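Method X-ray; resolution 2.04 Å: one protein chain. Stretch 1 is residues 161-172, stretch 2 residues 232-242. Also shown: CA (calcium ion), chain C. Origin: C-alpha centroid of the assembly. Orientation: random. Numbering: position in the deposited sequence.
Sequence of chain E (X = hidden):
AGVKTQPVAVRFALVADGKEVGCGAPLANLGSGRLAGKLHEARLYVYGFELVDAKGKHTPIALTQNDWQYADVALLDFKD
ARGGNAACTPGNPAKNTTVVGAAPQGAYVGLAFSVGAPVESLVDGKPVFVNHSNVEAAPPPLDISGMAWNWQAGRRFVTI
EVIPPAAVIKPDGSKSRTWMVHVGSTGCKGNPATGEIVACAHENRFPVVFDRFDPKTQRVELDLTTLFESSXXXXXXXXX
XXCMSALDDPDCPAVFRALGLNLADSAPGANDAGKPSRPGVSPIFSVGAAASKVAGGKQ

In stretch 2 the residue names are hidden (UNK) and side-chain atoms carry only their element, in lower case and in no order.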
ATOM      1  N   GLU E 161      -8.838  -2.520   7.381  1.00 35.89           N
ATOM      2  CA  GLU E 161      -8.498  -3.921   7.170  1.00 37.15           C
ATOM      3  C   GLU E 161      -7.485  -4.343   8.221  1.00 41.54           C
ATOM      4  O   GLU E 161      -6.422  -3.726   8.346  1.00 38.64           O
ATOM      5  CB  GLU E 161      -7.950  -4.140   5.756  1.00 37.33           C
ATOM      6  CG  GLU E 161      -8.923  -3.711   4.666  1.00 52.01           C
ATOM      7  CD  GLU E 161      -8.325  -3.766   3.278  1.00 63.74           C
ATOM      8  OE1 GLU E 161      -7.228  -4.340   3.121  1.00 66.73           O
ATOM      9  OE2 GLU E 161      -8.956  -3.232   2.341  1.00 69.98           O
ATOM     10  N   VAL E 162      -7.819  -5.387   8.973  1.00 38.11           N
ATOM     11  CA  VAL E 162      -6.988  -5.877  10.063  1.00 41.49           C
ATOM     12  C   VAL E 162      -6.586  -7.314   9.763  1.00 43.09           C
ATOM     13  O   VAL E 162      -7.279  -8.038   9.041  1.00 36.61           O
ATOM     14  CB  VAL E 162      -7.717  -5.782  11.421  1.00 44.82           C
ATOM     15  CG1 VAL E 162      -8.090  -4.339  11.720  1.00 44.70           C
ATOM     16  CG2 VAL E 162      -8.956  -6.665  11.424  1.00 39.41           C
ATOM     17  N   ILE E 163      -5.453  -7.722  10.325  1.00 43.21           N
ATOM     18  CA  ILE E 163      -4.925  -9.066  10.103  1.00 41.96           C
ATOM     19  C   ILE E 163      -4.858  -9.798  11.440  1.00 36.77           C
ATOM     20  O   ILE E 163      -3.989  -9.499  12.270  1.00 44.37           O
ATOM     21  CB  ILE E 163      -3.552  -9.017   9.415  1.00 50.94           C
ATOM     22  CG1 ILE E 163      -3.685  -8.390   8.026  1.00 50.15           C
ATOM     23  CG2 ILE E 163      -2.955 -10.414   9.315  1.00 54.00           C
ATOM     24  CD1 ILE E 163      -2.364  -8.106   7.350  1.00 54.82           C
ATOM     25  N   PRO E 164      -5.754 -10.749  11.689  1.00 38.20           N
ATOM     26  CA  PRO E 164      -5.749 -11.471  12.966  1.00 42.13           C
ATOM     27  C   PRO E 164      -4.637 -12.506  13.000  1.00 48.14           C
ATOM     28  O   PRO E 164      -4.067 -12.844  11.952  1.00 53.23           O
ATOM     29  CB  PRO E 164      -7.138 -12.129  12.996  1.00 40.01           C
ATOM     30  CG  PRO E 164      -7.492 -12.308  11.565  1.00 43.89           C
ATOM     31  CD  PRO E 164      -6.856 -11.173  10.807  1.00 42.15           C
ATOM     32  N   PRO E 165      -4.299 -13.036  14.181  1.00 53.59           N
ATOM     33  CA  PRO E 165      -3.110 -13.904  14.263  1.00 43.68           C
ATOM     34  C   PRO E 165      -3.259 -15.222  13.522  1.00 49.97           C
ATOM     35  O   PRO E 165      -2.286 -15.698  12.925  1.00 54.70           O
ATOM     36  CB  PRO E 165      -2.939 -14.118  15.774  1.00 49.03           C
ATOM     37  CG  PRO E 165      -4.306 -13.941  16.333  1.00 59.13           C
ATOM     38  CD  PRO E 165      -4.958 -12.882  15.491  1.00 60.18           C
ATOM     39  N   ALA E 166      -4.443 -15.828  13.541  1.00 49.05           N
ATOM     40  CA  ALA E 166      -4.682 -17.117  12.899  1.00 54.56           C
ATOM     41  C   ALA E 166      -5.584 -16.979  11.676  1.00 69.20           C
ATOM     42  O   ALA E 166      -6.426 -17.839  11.409  1.00 74.97           O
ATOM     43  CB  ALA E 166      -5.280 -18.112  13.889  1.00 51.62           C
ATOM     44  N   ALA E 167      -5.416 -15.886  10.930  1.00 72.15           N
ATOM     45  CA  ALA E 167      -6.171 -15.635   9.708  1.00 62.39           C
ATOM     46  C   ALA E 167      -7.675 -15.610   9.965  1.00 59.39           C
ATOM     47  O   ALA E 167      -8.118 -15.462  11.109  1.00 61.26           O
ATOM     48  CB  ALA E 167      -5.826 -16.679   8.642  1.00 44.65           C
ATOM     49  N   VAL E 168      -8.466 -15.746   8.901  1.00 57.13           N
ATOM     50  CA  VAL E 168      -9.922 -15.691   8.967  1.00 57.70           C
ATOM     51  C   VAL E 168     -10.470 -16.958   8.329  1.00 58.20           C
ATOM     52  O   VAL E 168     -10.020 -17.352   7.248  1.00 65.51           O
ATOM     53  CB  VAL E 168     -10.478 -14.446   8.246  1.00 48.93           C
ATOM     54  CG1 VAL E 168     -11.941 -14.229   8.599  1.00 47.72           C
ATOM     55  CG2 VAL E 168      -9.646 -13.211   8.576  1.00 50.14           C
ATOM     56  N   ILE E 169     -11.440 -17.593   8.984  1.00 59.71           N
ATOM     57  CA  ILE E 169     -12.066 -18.807   8.467  1.00 54.92           C
ATOM     58  C   ILE E 169     -13.438 -18.462   7.906  1.00 63.74           C
ATOM     59  O   ILE E 169     -14.275 -17.873   8.601  1.00 56.58           O
ATOM     60  CB  ILE E 169     -12.173 -19.897   9.547  1.00 50.56           C
ATOM     61  CG1 ILE E 169     -10.889 -19.973  10.372  1.00 42.30           C
ATOM     62  CG2 ILE E 169     -12.464 -21.244   8.901  1.00 45.16           C
ATOM     63  CD1 ILE E 169     -10.889 -21.094  11.395  1.00 40.63           C
ATOM     64  N   LYS E 170     -13.667 -18.840   6.657  1.00 75.35           N
ATOM     65  CA  LYS E 170     -14.928 -18.620   5.965  1.00 74.70           C
ATOM     66  C   LYS E 170     -15.866 -19.793   6.214  1.00 83.04           C
ATOM     67  O   LYS E 170     -15.447 -20.842   6.709  1.00 84.28           O
ATOM     68  CB  LYS E 170     -14.654 -18.419   4.477  1.00 73.41           C
ATOM     69  CG  LYS E 170     -13.749 -17.231   4.180  1.00 70.33           C
ATOM     70  CD  LYS E 170     -13.479 -17.095   2.692  1.00 69.07           C
ATOM     71  CE  LYS E 170     -14.762 -17.205   1.886  1.00 72.41           C
ATOM     72  NZ  LYS E 170     -14.622 -16.602   0.533  1.00 72.71           N
ATOM     73  N   PRO E 171     -17.163 -19.650   5.896  1.00 85.75           N
ATOM     74  CA  PRO E 171     -18.101 -20.750   6.195  1.00 83.27           C
ATOM     75  C   PRO E 171     -17.748 -22.059   5.512  1.00 81.42           C
ATOM     76  O   PRO E 171     -17.833 -23.120   6.142  1.00 81.44           O
ATOM     77  CB  PRO E 171     -19.452 -20.200   5.712  1.00 76.40           C
ATOM     78  CG  PRO E 171     -19.109 -19.103   4.764  1.00 76.77           C
ATOM     79  CD  PRO E 171     -17.867 -18.490   5.319  1.00 82.73           C
ATOM     80  N   ASP E 172     -17.354 -22.019   4.236  1.00 78.65           N
ATOM     81  CA  ASP E 172     -16.935 -23.241   3.559  1.00 79.30           C
ATOM     82  C   ASP E 172     -15.691 -23.846   4.193  1.00 83.32           C
ATOM     83  O   ASP E 172     -15.449 -25.048   4.036  1.00 86.87           O
ATOM     84  CB  ASP E 172     -16.694 -22.968   2.071  1.00 74.62           C
ATOM     85  CG  ASP E 172     -15.465 -22.111   1.822  1.00 76.90           C
ATOM     86  OD1 ASP E 172     -15.057 -21.358   2.732  1.00 78.67           O
ATOM     87  OD2 ASP E 172     -14.906 -22.188   0.707  1.00 76.00           O
ATOM     88  N   UNK E 232     -16.335 -11.337  15.492  1.00 58.72           N
ATOM     89  CA  UNK E 232     -15.280 -12.339  15.617  1.00 65.05           C
ATOM     90  C   UNK E 232     -14.418 -12.236  14.365  1.00 55.65           C
ATOM     91  O   UNK E 232     -14.796 -12.720  13.297  1.00 49.31           O
ATOM     92  c   UNK E 232     -14.814 -14.794  16.024  1.00 77.15           C
ATOM     93  o   UNK E 232     -13.696 -14.438  16.450  1.00 80.10           O
ATOM     94  c   UNK E 232     -15.873 -13.734  15.786  1.00 69.66           C
ATOM     95  o   UNK E 232     -15.102 -15.985  15.783  1.00 80.67           O
ATOM     96  N   UNK E 233     -13.255 -11.588  14.489  1.00 54.39           N
ATOM     97  CA  UNK E 233     -12.426 -11.321  13.315  1.00 59.07           C
ATOM     98  C   UNK E 233     -11.578 -12.512  12.905  1.00 55.99           C
ATOM     99  O   UNK E 233     -10.824 -12.414  11.929  1.00 49.17           O
ATOM    100  c   UNK E 233     -11.528 -10.087  13.538  1.00 61.38           C
ATOM    101  c   UNK E 233      -9.486  -9.226  14.779  1.00 39.45           C
ATOM    102  c   UNK E 233     -12.369  -8.889  13.954  1.00 60.73           C
ATOM    103  c   UNK E 233     -10.445 -10.379  14.576  1.00 49.58           C
ATOM    104  N   UNK E 234     -11.676 -13.632  13.615  1.00 59.54           N
ATOM    105  CA  UNK E 234     -11.094 -14.887  13.164  1.00 60.87           C
ATOM    106  C   UNK E 234     -12.056 -15.690  12.302  1.00 51.56           C
ATOM    107  O   UNK E 234     -11.692 -16.772  11.829  1.00 48.87           O
ATOM    108  c   UNK E 234     -10.652 -15.731  14.366  1.00 48.39           C
ATOM    109  o   UNK E 234     -11.772 -16.185  15.107  1.00 61.21           O
ATOM    110  N   UNK E 235     -13.267 -15.183  12.083  1.00 54.43           N
ATOM    111  CA  UNK E 235     -14.328 -15.919  11.408  1.00 56.07           C
ATOM    112  C   UNK E 235     -15.070 -14.970  10.477  1.00 57.17           C
ATOM    113  O   UNK E 235     -15.334 -13.816  10.828  1.00 57.34           O
ATOM    114  c   UNK E 235     -14.665 -17.773  13.085  1.00 51.63           C
ATOM    115  c   UNK E 235     -16.623 -16.930  11.769  1.00 49.10           C
ATOM    116  c   UNK E 235     -15.299 -16.556  12.427  1.00 56.53           C
ATOM    117  N   UNK E 236     -15.390 -15.453   9.280  1.00 58.34           N
ATOM    118  CA  UNK E 236     -16.370 -14.820   8.409  1.00 60.43           C
ATOM    119  C   UNK E 236     -17.586 -15.730   8.327  1.00 65.14           C
ATOM    120  O   UNK E 236     -17.454 -16.921   8.027  1.00 62.52           O
ATOM    121  o   UNK E 236     -16.994 -12.601   6.390  1.00 69.44           O
ATOM    122  o   UNK E 236     -17.312 -14.401   5.175  1.00 70.83           O
ATOM    123  c   UNK E 236     -16.771 -13.801   6.128  1.00 71.69           C
ATOM    124  c   UNK E 236     -15.803 -14.561   7.013  1.00 65.52           C
ATOM    125  N   UNK E 237     -18.763 -15.175   8.603  1.00 64.66           N
ATOM    126  CA  UNK E 237     -19.981 -15.967   8.698  1.00 60.64           C
ATOM    127  C   UNK E 237     -20.803 -15.964   7.416  1.00 59.13           C
ATOM    128  O   UNK E 237     -21.830 -16.646   7.356  1.00 65.78           O
ATOM    129  c   UNK E 237     -21.476 -13.938  12.554  1.00 73.15           C
ATOM    130  c   UNK E 237     -20.129 -15.575  11.215  1.00 66.38           C
ATOM    131  c   UNK E 237     -21.094 -15.397  12.373  1.00 68.46           C
ATOM    132  n   UNK E 237     -22.785 -13.789  13.247  1.00 70.91           N
ATOM    133  c   UNK E 237     -20.834 -15.472   9.870  1.00 62.69           C
ATOM    134  N   UNK E 238     -20.380 -15.229   6.391  1.00 55.35           N
ATOM    135  CA  UNK E 238     -21.096 -15.221   5.131  1.00 54.20           C
ATOM    136  C   UNK E 238     -20.829 -13.995   4.283  1.00 60.78           C
ATOM    137  O   UNK E 238     -20.511 -12.927   4.809  1.00 72.00           O
ATOM    138  N   UNK E 239     -20.964 -14.138   2.965  1.00 58.90           N
ATOM    139  CA  UNK E 239     -20.696 -13.036   2.065  1.00 47.53           C
ATOM    140  C   UNK E 239     -19.204 -12.766   1.944  1.00 57.24           C
ATOM    141  O   UNK E 239     -18.358 -13.647   2.127  1.00 58.23           O
ATOM    142  N   UNK E 240     -18.888 -11.514   1.617  1.00 57.79           N
ATOM    143  CA  UNK E 240     -17.498 -11.086   1.570  1.00 57.38           C
ATOM    144  C   UNK E 240     -16.844 -11.285   2.933  1.00 57.30           C
ATOM    145  O   UNK E 240     -17.493 -11.187   3.975  1.00 57.91           O
ATOM    146  c   UNK E 240     -17.401  -9.620   1.151  1.00 54.22           C
ATOM    147  N   UNK E 241     -15.545 -11.578   2.920  1.00 53.66           N
ATOM    148  CA  UNK E 241     -14.822 -11.798   4.165  1.00 51.25           C
ATOM    149  C   UNK E 241     -14.708 -10.470   4.903  1.00 59.27           C
ATOM    150  O   UNK E 241     -14.198  -9.480   4.368  1.00 61.01           O
ATOM    151  c   UNK E 241     -13.455 -12.437   3.908  1.00 54.84           C
ATOM    152  c   UNK E 241     -12.738 -11.719   2.786  1.00 68.43           C
ATOM    153  c   UNK E 241     -12.617 -12.448   5.181  1.00 50.36           C
ATOM    154  N   UNK E 242     -15.209 -10.438   6.137  1.00 59.15           N
ATOM    155  CA  UNK E 242     -15.398  -9.191   6.848  1.00 50.24           C
ATOM    156  C   UNK E 242     -16.763  -8.611   6.543  1.00 46.84           C
ATOM    157  O   UNK E 242     -17.753  -9.347   6.480  1.00 47.59           O
TER
HETATM  158 CA    CA C 403     -19.025 -11.361   5.765  1.00 58.55          CA

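Position 232 has two side-chain carbons, the second carrying two oxygens. None of its atoms reaches stretch 1. It is Asp-232, by shape a carboxylate bonded directly to CB.

Position 233 has four carbons, forked at the first, with one arm two carbons long. The side chain packs on Val-162 and Pro-164. That is Ile-233. Its CD1 lies 4.3 Å from Val-162 CG2, and its CG1 lies 4.1 Å from Pro-164 CB. These side-chain contacts are apolar.

Position 234 has one carbon and then one oxygen, so it is Ser-234. Its CB points away overall, and OG donates to Asp-232 OD1 at 2.9 Å. This bond stays within the stretch. Its backbone O serves stretch 1, accepting from Ile-169 N at 3.0 Å.

Position 235 has three carbons, one carrying the other two. Its CB points away overall yet still touches stretch 1. CA of 235 makes a CA-H...O contact with Ile-169 O at 3.4 Å. This is Val-235. Its N donates to Asp-232 O at 3.1 Å, within a type I turn from Asp-232 to Val-235.

Position 236 has two carbons, the second with two oxygens. One oxygen lies 2.5 Å from the calcium ion. It is Asp-236, and that oxygen is OD1, which also accepts from the N of position 242 at 2.8 Å. Its backbone N donates to Ile-169 O at 2.7 Å.

Position 237 has four carbons in a row ending in nitrogen. Its CA-to-CB bond points away, and the side chain comes no nearer than 6.2 Å to stretch 1. It is Lys-237.

Position 238 has no side-chain atoms, so it is Gly-238. A CB at these backbone angles would be jammed against Lys-237 O. Gly-238 O binds calcium at 2.4 Å.

Position 239 also has none and is Gly-239. Its positive phi favours glycine.

Position 240 has one carbon, well clear of stretch 1. It is Ala-240, whose O binds calcium at 2.4 Å.

Position 241 has three carbons, one carrying two. The side chain packs on Val-168. It is Val-241, and its CG2 lies 3.9 Å from Val-168 CG1.

Position 242 has no side chain and is Gly-242. A CB would press on Val-241 O. Its own O binds calcium at 2.5 Å.

The contact rests on a single beta bridge between Ile-169 and Val-235. Both hydrogen bonds across it are backbone to backbone; apolar side chains pack beside them. Val-168 lies against Val-241, while Ile-233 meets Val-162 and Pro-164. Pro-171 has no N-H to offer; its CD rests 3.2 Å from Asp-236 O. Asp-236 joins the two sites: its backbone holds stretch 1 and its carboxylate holds calcium.

Stretch 2 232-242: DISVDKGGAVG
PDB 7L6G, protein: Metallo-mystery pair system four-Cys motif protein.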